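Local coordinates for protein putative secreted lipase (Streptomyces sp. W007, PDB 5H6G) that probably hydrolyses the ester bonds of lipids as a secreted, thermostable lipase of the alpha/beta-hydrolase fold, at residues Ile134-His139 and Arg207-Asp212. Sequence-based numbering, arbitrary orientation.
Sequences IAPDNH and RTQYLD. With PO4 (phosphate ion), chain D.
Gln209 reaches across to Ala135 and Pro136, its side chain crossing that of Pro136 at about a right angle. Its CB and CG both pack against the carbonyl of Pro136, with CG 3.2 Å from Pro136 O. CG lies anti to the carbonyl carbon (chi1 -61°), and the chain is extended beyond it, which carries the amide to Ala135. There CD lies 4.0 Å from Ala135 CA, and OE1 comes within 3.2 Å of the same atom. The NE2 end turns to other partners: it donates to Val203 O and, weakly, to Asp200 OD2. Asp200 probably belongs to a Ser-His-Asp triad with Ser109 and His232, so Gln209 may help position it.

Two side chains of the 134-139 loop grip backbone carbonyls of the 207-212 segment, which opens with the end of a 3-10 helix. Asn138 ND2 donates to Gln209 O over 3.0 Å. The bond is nearly straight (170°) and lies in both the amide and the carbonyl plane. The Leu211 side chain crosses that of Asn138 at about a right angle, its CD1 3.4 Å from Asn138 CG. With an alanine here, Gln209 O would probably lose this donor and a gap would open beside Leu211 CD1. His139 ND1 donates to Thr208 O at 2.8 Å, close to the ring plane. At the same ring edge, CE1 sits 3.3 Å from Tyr210 O. His139 NE2 is hydrogen-bonded to Asp185 OD1, so both ring nitrogens are engaged. A water links His139 N to Thr208 OG1.

The contact joins two loops that follow neighbouring strands of the parallel sheet. The 134-139 loop leaves strand 128-134, and the 207-212 segment lies after strand 191-196 and before the edge strand 216-220. Strand 191-196 meets Pro136, Gln209, Tyr210 and Leu211, while helix 232-237 packs on Ile134 and Ala135.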
ATOM      1  N   ILE A 134       2.666  -0.563   3.787  1.00 31.49           N
ATOM      2  CA  ILE A 134       2.287  -0.867   5.170  1.00 31.76           C
ATOM      3  C   ILE A 134       1.982  -2.348   5.247  1.00 30.68           C
ATOM      4  O   ILE A 134       1.053  -2.818   4.611  1.00 29.87           O
ATOM      5  CB  ILE A 134       1.058  -0.061   5.617  1.00 33.02           C
ATOM      6  CG1 ILE A 134       1.218   1.412   5.251  1.00 32.57           C
ATOM      7  CG2 ILE A 134       0.859  -0.214   7.123  1.00 33.80           C
ATOM      8  CD1 ILE A 134       0.030   2.258   5.609  1.00 34.60           C
ATOM      9  N   ALA A 135       2.774  -3.086   6.008  1.00 31.04           N
ATOM     10  CA  ALA A 135       2.702  -4.557   6.041  1.00 32.76           C
ATOM     11  C   ALA A 135       2.576  -5.225   4.653  1.00 33.74           C
ATOM     12  O   ALA A 135       1.669  -6.001   4.436  1.00 33.51           O
ATOM     13  CB  ALA A 135       1.566  -5.012   6.944  1.00 30.62           C
ATOM     14  N   PRO A 136       3.483  -4.905   3.707  1.00 35.38           N
ATOM     15  CA  PRO A 136       3.424  -5.473   2.351  1.00 33.17           C
ATOM     16  C   PRO A 136       3.961  -6.877   2.280  1.00 32.66           C
ATOM     17  O   PRO A 136       5.035  -7.127   2.803  1.00 33.67           O
ATOM     18  CB  PRO A 136       4.361  -4.565   1.559  1.00 34.04           C
ATOM     19  CG  PRO A 136       5.367  -4.120   2.555  1.00 33.20           C
ATOM     20  CD  PRO A 136       4.644  -4.008   3.870  1.00 34.15           C
ATOM     21  N   ASP A 137       3.269  -7.780   1.592  1.00 32.57           N
ATOM     22  CA  ASP A 137       3.843  -9.113   1.373  1.00 33.42           C
ATOM     23  C   ASP A 137       4.820  -9.185   0.184  1.00 34.96           C
ATOM     24  O   ASP A 137       4.600  -9.920  -0.803  1.00 36.24           O
ATOM     25  CB  ASP A 137       2.778 -10.203   1.319  1.00 33.22           C
ATOM     26  CG  ASP A 137       1.747  -9.967   0.285  1.00 32.90           C
ATOM     27  OD1 ASP A 137       1.440  -8.809  -0.015  1.00 35.78           O
ATOM     28  OD2 ASP A 137       1.206 -10.957  -0.198  1.00 34.16           O
ATOM     29  N   ASN A 138       5.951  -8.489   0.350  1.00 32.49           N
ATOM     30  CA  ASN A 138       6.917  -8.266  -0.725  1.00 31.38           C
ATOM     31  C   ASN A 138       7.649  -9.501  -1.232  1.00 33.99           C
ATOM     32  O   ASN A 138       8.025  -9.517  -2.408  1.00 33.01           O
ATOM     33  CB  ASN A 138       7.918  -7.177  -0.355  1.00 30.19           C
ATOM     34  CG  ASN A 138       7.383  -5.793  -0.650  1.00 30.04           C
ATOM     35  OD1 ASN A 138       6.802  -5.557  -1.712  1.00 30.29           O
ATOM     36  ND2 ASN A 138       7.592  -4.868   0.265  1.00 28.92           N
ATOM     37  N   HIS A 139       7.815 -10.527  -0.391  1.00 34.51           N
ATOM     38  CA  HIS A 139       8.281 -11.850  -0.855  1.00 35.77           C
ATOM     39  C   HIS A 139       7.230 -12.949  -0.647  1.00 36.58           C
ATOM     40  O   HIS A 139       7.560 -14.130  -0.499  1.00 35.27           O
ATOM     41  CB  HIS A 139       9.622 -12.190  -0.215  1.00 36.68           C
ATOM     42  CG  HIS A 139      10.647 -11.125  -0.442  1.00 39.73           C
ATOM     43  ND1 HIS A 139      10.830 -10.068   0.425  1.00 38.01           N
ATOM     44  CD2 HIS A 139      11.470 -10.900  -1.492  1.00 40.35           C
ATOM     45  CE1 HIS A 139      11.753  -9.262  -0.060  1.00 37.93           C
ATOM     46  NE2 HIS A 139      12.148  -9.737  -1.229  1.00 40.32           N
ATOM     47  N   ARG A 207       9.876 -10.120   8.651  1.00 38.13           N
ATOM     48  CA  ARG A 207      11.041  -9.551   7.973  1.00 40.43           C
ATOM     49  C   ARG A 207      11.051  -9.734   6.448  1.00 39.35           C
ATOM     50  O   ARG A 207      11.719  -8.972   5.734  1.00 35.30           O
ATOM     51  CB  ARG A 207      12.345 -10.054   8.608  1.00 45.74           C
ATOM     52  CG  ARG A 207      12.837  -9.125   9.718  1.00 54.07           C
ATOM     53  CD  ARG A 207      13.957  -9.696  10.596  1.00 57.72           C
ATOM     54  NE  ARG A 207      13.399 -10.238  11.842  1.00 60.87           N
ATOM     55  CZ  ARG A 207      13.722  -9.872  13.084  1.00 61.78           C
ATOM     56  NH1 ARG A 207      14.659  -8.954  13.340  1.00 66.70           N
ATOM     57  NH2 ARG A 207      13.102 -10.462  14.098  1.00 61.97           N
ATOM     58  N   THR A 208      10.270 -10.698   5.951  1.00 36.84           N
ATOM     59  CA  THR A 208      10.063 -10.881   4.513  1.00 34.58           C
ATOM     60  C   THR A 208       9.321  -9.704   3.872  1.00 33.55           C
ATOM     61  O   THR A 208       9.273  -9.586   2.653  1.00 36.62           O
ATOM     62  CB  THR A 208       9.252 -12.172   4.190  1.00 37.02           C
ATOM     63  OG1 THR A 208       7.935 -12.076   4.744  1.00 35.30           O
ATOM     64  CG2 THR A 208       9.949 -13.444   4.724  1.00 35.70           C
ATOM     65  N   GLN A 209       8.687  -8.868   4.679  1.00 32.45           N
ATOM     66  CA  GLN A 209       8.019  -7.687   4.183  1.00 32.13           C
ATOM     67  C   GLN A 209       9.037  -6.617   3.764  1.00 33.14           C
ATOM     68  O   GLN A 209       8.788  -5.833   2.870  1.00 32.84           O
ATOM     69  CB  GLN A 209       7.098  -7.140   5.255  1.00 32.51           C
ATOM     70  CG  GLN A 209       5.998  -8.101   5.677  1.00 33.39           C
ATOM     71  CD  GLN A 209       5.162  -7.574   6.820  1.00 32.91           C
ATOM     72  OE1 GLN A 209       5.101  -6.376   7.059  1.00 34.06           O
ATOM     73  NE2 GLN A 209       4.520  -8.476   7.540  1.00 34.33           N
ATOM     74  N   TYR A 210      10.181  -6.605   4.429  1.00 33.87           N
ATOM     75  CA  TYR A 210      11.226  -5.643   4.162  1.00 35.26           C
ATOM     76  C   TYR A 210      11.855  -5.783   2.802  1.00 34.79           C
ATOM     77  O   TYR A 210      11.898  -6.863   2.235  1.00 33.10           O
ATOM     78  CB  TYR A 210      12.326  -5.763   5.215  1.00 35.87           C
ATOM     79  CG  TYR A 210      11.949  -5.325   6.631  1.00 35.10           C
ATOM     80  CD1 TYR A 210      10.825  -4.548   6.892  1.00 32.25           C
ATOM     81  CD2 TYR A 210      12.785  -5.648   7.705  1.00 36.40           C
ATOM     82  CE1 TYR A 210      10.531  -4.135   8.180  1.00 34.72           C
ATOM     83  CE2 TYR A 210      12.499  -5.231   9.001  1.00 37.00           C
ATOM     84  CZ  TYR A 210      11.368  -4.488   9.226  1.00 35.23           C
ATOM     85  OH  TYR A 210      11.094  -4.070  10.485  1.00 36.35           O
ATOM     86  N   LEU A 211      12.359  -4.657   2.307  1.00 35.17           N
ATOM     87  CA  LEU A 211      13.017  -4.576   0.992  1.00 36.30           C
ATOM     88  C   LEU A 211      14.513  -4.345   1.185  1.00 36.36           C
ATOM     89  O   LEU A 211      14.917  -3.493   1.963  1.00 36.69           O
ATOM     90  CB  LEU A 211      12.421  -3.429   0.181  1.00 34.19           C
ATOM     91  CG  LEU A 211      11.317  -3.613  -0.864  1.00 34.24           C
ATOM     92  CD1 LEU A 211      10.698  -4.984  -0.927  1.00 34.92           C
ATOM     93  CD2 LEU A 211      10.258  -2.538  -0.751  1.00 33.84           C
ATOM     94  N   ASP A 212      15.324  -5.115   0.473  1.00 37.24           N
ATOM     95  CA  ASP A 212      16.755  -4.903   0.419  1.00 41.17           C
ATOM     96  C   ASP A 212      17.185  -4.021  -0.791  1.00 42.93           C
ATOM     97  O   ASP A 212      17.048  -4.416  -1.962  1.00 44.82           O
ATOM     98  CB  ASP A 212      17.442  -6.267   0.369  1.00 45.34           C
ATOM     99  CG  ASP A 212      18.947  -6.162   0.350  1.00 48.71           C
ATOM    100  OD1 ASP A 212      19.508  -5.198   0.911  1.00 45.94           O
ATOM    101  OD2 ASP A 212      19.553  -7.070  -0.229  1.00 55.94           O
TER
HETATM  102  P   PO4 D 301      11.154 -11.491  17.100  1.00106.03           P
HETATM  103  O1  PO4 D 301      12.262 -10.505  16.775  1.00 95.47           O
HETATM  104  O2  PO4 D 301      10.712 -11.312  18.541  1.00104.26           O
HETATM  105  O3  PO4 D 301      11.661 -12.908  16.908  1.00 95.72           O
HETATM  106  O4  PO4 D 301       9.968 -11.233  16.200  1.00 91.17           O
HETATM  107  O   HOH W   1       6.505 -11.257   2.277  1.00 26.85           O